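Local coordinates for protein Isomerase/lactonizing enzyme (Agrobacterium fabrum str. C58, PDB 2NQL) that is of unassigned specific function but belongs to the mandelate racemase/muconate lactonizing branch of the enolase superfamily and carries a sodium ion in its barrel domain, at residues F153-S158 with G363-P368; V312-T317 with K338-Q343. All blocks are in the same frame, centred on the assembly; numbering follows the deposited sequence.

Contact 1. Residues F153-S158 with G363-P368. With SO4 (sulfate ion), chain C.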
loop_
_atom_site.group_PDB
_atom_site.type_symbol
_atom_site.label_atom_id
_atom_site.label_comp_id
_atom_site.label_asym_id
_atom_site.label_seq_id
_atom_site.Cartn_x
_atom_site.Cartn_y
_atom_site.Cartn_z
ATOM N N PHE A 153 -30.422 -6.879 -7.452
ATOM C CA PHE A 153 -30.468 -6.292 -6.109
ATOM C C PHE A 153 -30.571 -4.778 -6.202
ATOM O O PHE A 153 -30.387 -4.224 -7.297
ATOM C CB PHE A 153 -29.256 -6.733 -5.237
ATOM C CG PHE A 153 -27.920 -6.677 -5.943
ATOM C CD1 PHE A 153 -27.322 -5.455 -6.269
ATOM C CD2 PHE A 153 -27.237 -7.860 -6.237
ATOM C CE1 PHE A 153 -26.079 -5.413 -6.893
ATOM C CE2 PHE A 153 -25.986 -7.827 -6.843
ATOM C CZ PHE A 153 -25.407 -6.598 -7.181
ATOM N N PRO A 154 -30.914 -4.103 -5.081
ATOM C CA PRO A 154 -31.099 -2.658 -5.125
ATOM C C PRO A 154 -29.865 -1.854 -5.514
ATOM O O PRO A 154 -28.735 -2.255 -5.225
ATOM C CB PRO A 154 -31.512 -2.335 -3.678
ATOM C CG PRO A 154 -32.184 -3.572 -3.230
ATOM C CD PRO A 154 -31.264 -4.617 -3.740
ATOM N N ALA A 155 -30.110 -0.726 -6.168
ATOM C CA ALA A 155 -29.068 0.206 -6.565
ATOM C C ALA A 155 -29.434 1.594 -6.053
ATOM O O ALA A 155 -30.605 1.988 -6.117
ATOM C CB ALA A 155 -28.934 0.202 -8.079
ATOM N N TYR A 156 -28.460 2.321 -5.504
ATOM C CA TYR A 156 -28.688 3.710 -5.112
ATOM C C TYR A 156 -27.972 4.676 -6.019
ATOM O O TYR A 156 -26.864 4.395 -6.499
ATOM C CB TYR A 156 -28.361 3.969 -3.638
ATOM C CG TYR A 156 -26.899 4.063 -3.255
ATOM C CD1 TYR A 156 -26.205 5.288 -3.343
ATOM C CD2 TYR A 156 -26.202 2.941 -2.796
ATOM C CE1 TYR A 156 -24.877 5.383 -2.974
ATOM C CE2 TYR A 156 -24.849 3.037 -2.405
ATOM C CZ TYR A 156 -24.203 4.250 -2.505
ATOM O OH TYR A 156 -22.883 4.368 -2.143
ATOM N N VAL A 157 -28.608 5.822 -6.237
ATOM C CA VAL A 157 -28.080 6.861 -7.110
ATOM C C VAL A 157 -26.939 7.618 -6.446
ATOM O O VAL A 157 -27.043 8.119 -5.318
ATOM C CB VAL A 157 -29.190 7.863 -7.556
ATOM C CG1 VAL A 157 -28.626 8.922 -8.485
ATOM C CG2 VAL A 157 -30.287 7.122 -8.263
ATOM N N SER A 158 -25.840 7.709 -7.178
ATOM C CA SER A 158 -24.708 8.443 -6.702
ATOM C C SER A 158 -24.322 9.406 -7.819
ATOM O O SER A 158 -24.347 9.053 -9.010
ATOM C CB SER A 158 -23.578 7.452 -6.436
ATOM O OG SER A 158 -22.523 8.056 -5.733
ATOM N N GLY A 363 -34.215 1.321 -10.051
ATOM C CA GLY A 363 -33.634 1.115 -8.749
ATOM C C GLY A 363 -32.988 -0.229 -8.488
ATOM O O GLY A 363 -32.732 -0.555 -7.323
ATOM N N ARG A 364 -32.734 -1.026 -9.537
ATOM C CA ARG A 364 -32.116 -2.360 -9.340
ATOM C C ARG A 364 -31.077 -2.700 -10.420
ATOM O O ARG A 364 -31.313 -2.507 -11.610
ATOM C CB ARG A 364 -33.140 -3.504 -9.311
ATOM C CG ARG A 364 -34.209 -3.420 -8.234
ATOM C CD ARG A 364 -35.197 -4.558 -8.331
ATOM N NE ARG A 364 -34.653 -5.848 -7.919
ATOM C CZ ARG A 364 -34.412 -6.226 -6.663
ATOM N NH1 ARG A 364 -34.651 -5.414 -5.630
ATOM N NH2 ARG A 364 -33.931 -7.441 -6.440
ATOM N N TYR A 365 -29.950 -3.269 -9.988
ATOM C CA TYR A 365 -29.023 -3.915 -10.911
ATOM C C TYR A 365 -29.607 -5.233 -11.366
ATOM O O TYR A 365 -30.197 -5.961 -10.565
ATOM C CB TYR A 365 -27.698 -4.219 -10.209
ATOM C CG TYR A 365 -26.747 -3.064 -10.186
ATOM C CD1 TYR A 365 -26.044 -2.693 -11.344
ATOM C CD2 TYR A 365 -26.513 -2.357 -9.007
ATOM C CE1 TYR A 365 -25.125 -1.648 -11.327
ATOM C CE2 TYR A 365 -25.580 -1.316 -8.976
ATOM C CZ TYR A 365 -24.896 -0.970 -10.153
ATOM O OH TYR A 365 -23.984 0.046 -10.145
ATOM N N HIS A 366 -29.431 -5.508 -12.650
ATOM C CA HIS A 366 -29.693 -6.812 -13.259
ATOM C C HIS A 366 -28.408 -7.447 -13.772
ATOM O O HIS A 366 -27.725 -6.900 -14.660
ATOM C CB HIS A 366 -30.666 -6.640 -14.428
ATOM C CG HIS A 366 -32.013 -6.157 -14.000
ATOM N ND1 HIS A 366 -33.095 -6.997 -13.883
ATOM C CD2 HIS A 366 -32.438 -4.934 -13.599
ATOM C CE1 HIS A 366 -34.142 -6.304 -13.465
ATOM N NE2 HIS A 366 -33.767 -5.051 -13.277
ATOM N N LEU A 367 -28.098 -8.620 -13.231
ATOM C CA LEU A 367 -26.787 -9.236 -13.465
ATOM C C LEU A 367 -26.720 -9.879 -14.842
ATOM O O LEU A 367 -27.749 -10.326 -15.353
ATOM C CB LEU A 367 -26.507 -10.286 -12.381
ATOM C CG LEU A 367 -25.844 -9.647 -11.149
ATOM C CD1 LEU A 367 -26.750 -8.755 -10.296
ATOM C CD2 LEU A 367 -25.188 -10.676 -10.323
ATOM N N PRO A 368 -25.506 -9.985 -15.428
ATOM C CA PRO A 368 -25.383 -10.631 -16.726
ATOM C C PRO A 368 -25.612 -12.135 -16.594
ATOM O O PRO A 368 -25.576 -12.666 -15.469
ATOM C CB PRO A 368 -23.935 -10.318 -17.136
ATOM C CG PRO A 368 -23.228 -10.164 -15.867
ATOM C CD PRO A 368 -24.190 -9.551 -14.909
HETATM S S SO4 C . -33.816 -7.350 -2.617
HETATM O O1 SO4 C . -32.900 -7.155 -1.478
HETATM O O2 SO4 C . -34.587 -6.125 -2.836
HETATM O O3 SO4 C . -33.032 -7.653 -3.811
HETATM O O4 SO4 C . -34.730 -8.470 -2.358
#

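Contact 2. Residues V312-T317 with K338-Q343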
loop_
_atom_site.group_PDB
_atom_site.type_symbol
_atom_site.label_atom_id
_atom_site.label_comp_id
_atom_site.label_asym_id
_atom_site.label_seq_id
_atom_site.Cartn_x
_atom_site.Cartn_y
_atom_site.Cartn_z
ATOM N N VAL A 312 -23.468 -4.807 3.817
ATOM C CA VAL A 312 -22.524 -4.609 2.712
ATOM C C VAL A 312 -23.228 -3.826 1.599
ATOM O O VAL A 312 -24.250 -4.276 1.053
ATOM C CB VAL A 312 -22.004 -5.955 2.182
ATOM C CG1 VAL A 312 -21.054 -5.738 1.000
ATOM C CG2 VAL A 312 -21.323 -6.762 3.320
ATOM N N ILE A 313 -22.704 -2.639 1.305
ATOM C CA ILE A 313 -23.214 -1.794 0.214
ATOM C C ILE A 313 -22.015 -1.321 -0.626
ATOM O O ILE A 313 -21.419 -0.282 -0.315
ATOM C CB ILE A 313 -24.054 -0.600 0.758
ATOM C CG1 ILE A 313 -25.166 -1.094 1.706
ATOM C CG2 ILE A 313 -24.665 0.208 -0.385
ATOM C CD1 ILE A 313 -25.927 0.003 2.390
ATOM N N PRO A 314 -21.615 -2.126 -1.631
ATOM C CA PRO A 314 -20.409 -1.856 -2.403
ATOM C C PRO A 314 -20.399 -0.539 -3.159
ATOM O O PRO A 314 -21.452 0.003 -3.552
ATOM C CB PRO A 314 -20.322 -3.042 -3.358
ATOM C CG PRO A 314 -21.050 -4.143 -2.651
ATOM C CD PRO A 314 -22.221 -3.397 -2.056
ATOM N N HIS A 315 -19.178 -0.049 -3.322
ATOM C CA HIS A 315 -18.831 1.164 -4.033
ATOM C C HIS A 315 -18.870 0.917 -5.546
ATOM O O HIS A 315 -18.823 -0.237 -6.025
ATOM C CB HIS A 315 -17.402 1.504 -3.560
ATOM C CG HIS A 315 -16.817 2.764 -4.128
ATOM N ND1 HIS A 315 -15.841 2.752 -5.100
ATOM C CD2 HIS A 315 -17.012 4.063 -3.812
ATOM C CE1 HIS A 315 -15.474 3.992 -5.369
ATOM N NE2 HIS A 315 -16.162 4.807 -4.593
ATOM N N ALA A 316 -18.946 2.013 -6.295
ATOM C CA ALA A 316 -18.787 1.994 -7.747
ATOM C C ALA A 316 -18.044 3.247 -8.199
ATOM O O ALA A 316 -18.052 4.290 -7.506
ATOM C CB ALA A 316 -20.176 1.900 -8.446
ATOM N N THR A 317 -17.416 3.156 -9.362
ATOM C CA THR A 317 -16.470 4.159 -9.789
ATOM C C THR A 317 -16.252 4.168 -11.300
ATOM O O THR A 317 -16.819 3.353 -12.024
ATOM C CB THR A 317 -15.124 4.008 -9.018
ATOM O OG1 THR A 317 -14.332 5.177 -9.244
ATOM C CG2 THR A 317 -14.361 2.787 -9.462
ATOM N N LYS A 338 -27.122 -5.261 1.096
ATOM C CA LYS A 338 -28.332 -4.444 1.081
ATOM C C LYS A 338 -28.614 -3.791 -0.272
ATOM O O LYS A 338 -29.757 -3.476 -0.591
ATOM C CB LYS A 338 -28.311 -3.423 2.209
ATOM C CG LYS A 338 -28.294 -4.074 3.601
ATOM C CD LYS A 338 -29.623 -4.787 3.894
ATOM C CE LYS A 338 -29.679 -5.364 5.293
ATOM N NZ LYS A 338 -28.879 -6.638 5.404
ATOM N N GLY A 339 -27.563 -3.609 -1.061
ATOM C CA GLY A 339 -27.649 -3.011 -2.392
ATOM C C GLY A 339 -26.266 -2.498 -2.774
ATOM O O GLY A 339 -25.257 -2.935 -2.201
ATOM N N HIS A 340 -26.206 -1.576 -3.722
ATOM C CA HIS A 340 -24.954 -1.302 -4.457
ATOM C C HIS A 340 -24.984 0.109 -5.039
ATOM O O HIS A 340 -26.015 0.585 -5.545
ATOM C CB HIS A 340 -24.787 -2.374 -5.542
ATOM C CG HIS A 340 -23.387 -2.544 -6.066
ATOM N ND1 HIS A 340 -22.710 -1.552 -6.751
ATOM C CD2 HIS A 340 -22.564 -3.628 -6.056
ATOM C CE1 HIS A 340 -21.528 -2.015 -7.133
ATOM N NE2 HIS A 340 -21.410 -3.268 -6.714
ATOM N N GLU A 341 -23.855 0.806 -4.936
ATOM C CA GLU A 341 -23.726 2.110 -5.588
ATOM C C GLU A 341 -23.924 2.016 -7.105
ATOM O O GLU A 341 -23.470 1.058 -7.748
ATOM C CB GLU A 341 -22.391 2.755 -5.232
ATOM C CG GLU A 341 -22.289 4.223 -5.621
ATOM C CD GLU A 341 -21.052 4.897 -5.058
ATOM O OE1 GLU A 341 -20.171 4.194 -4.560
ATOM O OE2 GLU A 341 -20.956 6.128 -5.110
ATOM N N PHE A 342 -24.649 2.999 -7.639
ATOM C CA PHE A 342 -24.885 3.134 -9.066
ATOM C C PHE A 342 -24.471 4.537 -9.542
ATOM O O PHE A 342 -25.049 5.559 -9.154
ATOM C CB PHE A 342 -26.368 2.824 -9.389
ATOM C CG PHE A 342 -26.772 3.088 -10.826
ATOM C CD1 PHE A 342 -26.147 2.434 -11.905
ATOM C CD2 PHE A 342 -27.828 3.966 -11.106
ATOM C CE1 PHE A 342 -26.561 2.660 -13.226
ATOM C CE2 PHE A 342 -28.245 4.183 -12.448
ATOM C CZ PHE A 342 -27.604 3.547 -13.491
ATOM N N GLN A 343 -23.437 4.564 -10.374
ATOM C CA GLN A 343 -22.944 5.791 -10.982
ATOM C C GLN A 343 -23.537 5.901 -12.369
ATOM O O GLN A 343 -22.918 5.482 -13.348
ATOM C CB GLN A 343 -21.417 5.741 -11.087
ATOM C CG GLN A 343 -20.696 5.725 -9.754
ATOM C CD GLN A 343 -20.258 7.104 -9.331
ATOM O OE1 GLN A 343 -20.834 7.698 -8.417
ATOM N NE2 GLN A 343 -19.237 7.631 -10.002
#

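Contact 1. Residues F153-S158 with G363-P368
F153 and Y365 form a hydrogen-bonded antiparallel pair, and their rings emerge on the same face of the sheet. They cross obliquely, the planes 59° apart, with F153 CE1 3.7 Å from Y365 CD2. F153 holds CG in the crowded position between its backbone N and carbonyl carbon (chi1 45°), so its outer ring atoms come near the other segment, F153 CE2 reaching L367 CD1 at 3.7 Å. A155 CB fills the other flank of Y365, 3.6 Å from Y365 CD2. Two backbone bonds serve the F153–Y365 pair; Y365 N lies almost on the C=O axis of F153 O, at 2.9 Å. A155 N reaches G363 O at 2.9 Å, but from above the carbonyl plane. R364 runs alongside P154, and its bend at chi3 (72°) lays one guanidinium face over F153 CA. The sulfate ion meets the guanidinium edge: R364 NH1 donates to sulfate O2 at 2.9 Å and R364 NH2 to sulfate O3 at 2.8 Å, while S152 OG also pairs with NH2. Strand 364-366 pairs with strand 152-158 on one side and strand 359-361 on the other, while helix 322-331 packs L328 against both F153 and Y365.

Contact 2. Residues V312-T317 with K338-Q343
The two segments run almost codirectionally, their end-to-end vectors only 6° apart; 312-317 continues from strand 311-312 into a loop, and its partner carries strand 340-342. Two backbone bonds join them: K338 N to V312 O, in the carbonyl plane, and E341 N to P314 O at 2.9 Å, nearly along the C=O axis and close to straight. Between these, I313 CA makes a CA-H...O contact with G339 O, an oxygen that is buried here and has no hydrogen-bonding partner.

P314 lies over one face of the H340 ring in a CH-pi contact, P314 CB standing 3.8 Å from the ring centroid. The ring's rotation is fixed by bonds at both nitrogens: H340 ND1 donates in the ring plane to a lone pair of E341 O at 2.9 Å, and NE2 pairs with S327 OG. E341 points toward the loop with its chain extended, CG anti to the backbone N (chi1 -168°). E341 OE1 takes the A316 N-H, 3.0 Å from A316 N, from above the carboxylate plane, while OE2 pairs with S158 OG. The carboxylate lies beside the H315 ring, with the planes 72° apart and E341 OE1 3.2 Å from H315 CD2. H315 ND1 is hydrogen-bonded to E289 and NE2 to a bound glycerol; the nearest atom of its side chain is about 3 Å from the sodium ion bound by E240 and E266. Successive parallel barrel segments that bring H315 close to this ion are consistent with the metal-binding C-terminal mouth of the enolase-superfamily TIM barrel.

How the contacts relate
From the N terminus, the chain passes through the sheet and helices that precede the barrel before reaching 153-158, an early strand of the barrel. Contact 1 closes the longer loop when 363-368 returns after a 204-residue excursion through most of the barrel's strands and helices. Contact 2 closes a shorter loop of 20 residues, carrying helix 322-331, and lies wholly within the first. The two do not cross, and their centres are about 8 Å apart. Contact 2 sets strand 340-342 beside the segment that follows strand 311-312; 340-342 in turn pairs in parallel with 152-158, bringing the barrel sheet back to its beginning, while contact 1 adds an antiparallel strand. Y365 OH and E341 O, 2.7 Å apart, join the two contacts directly.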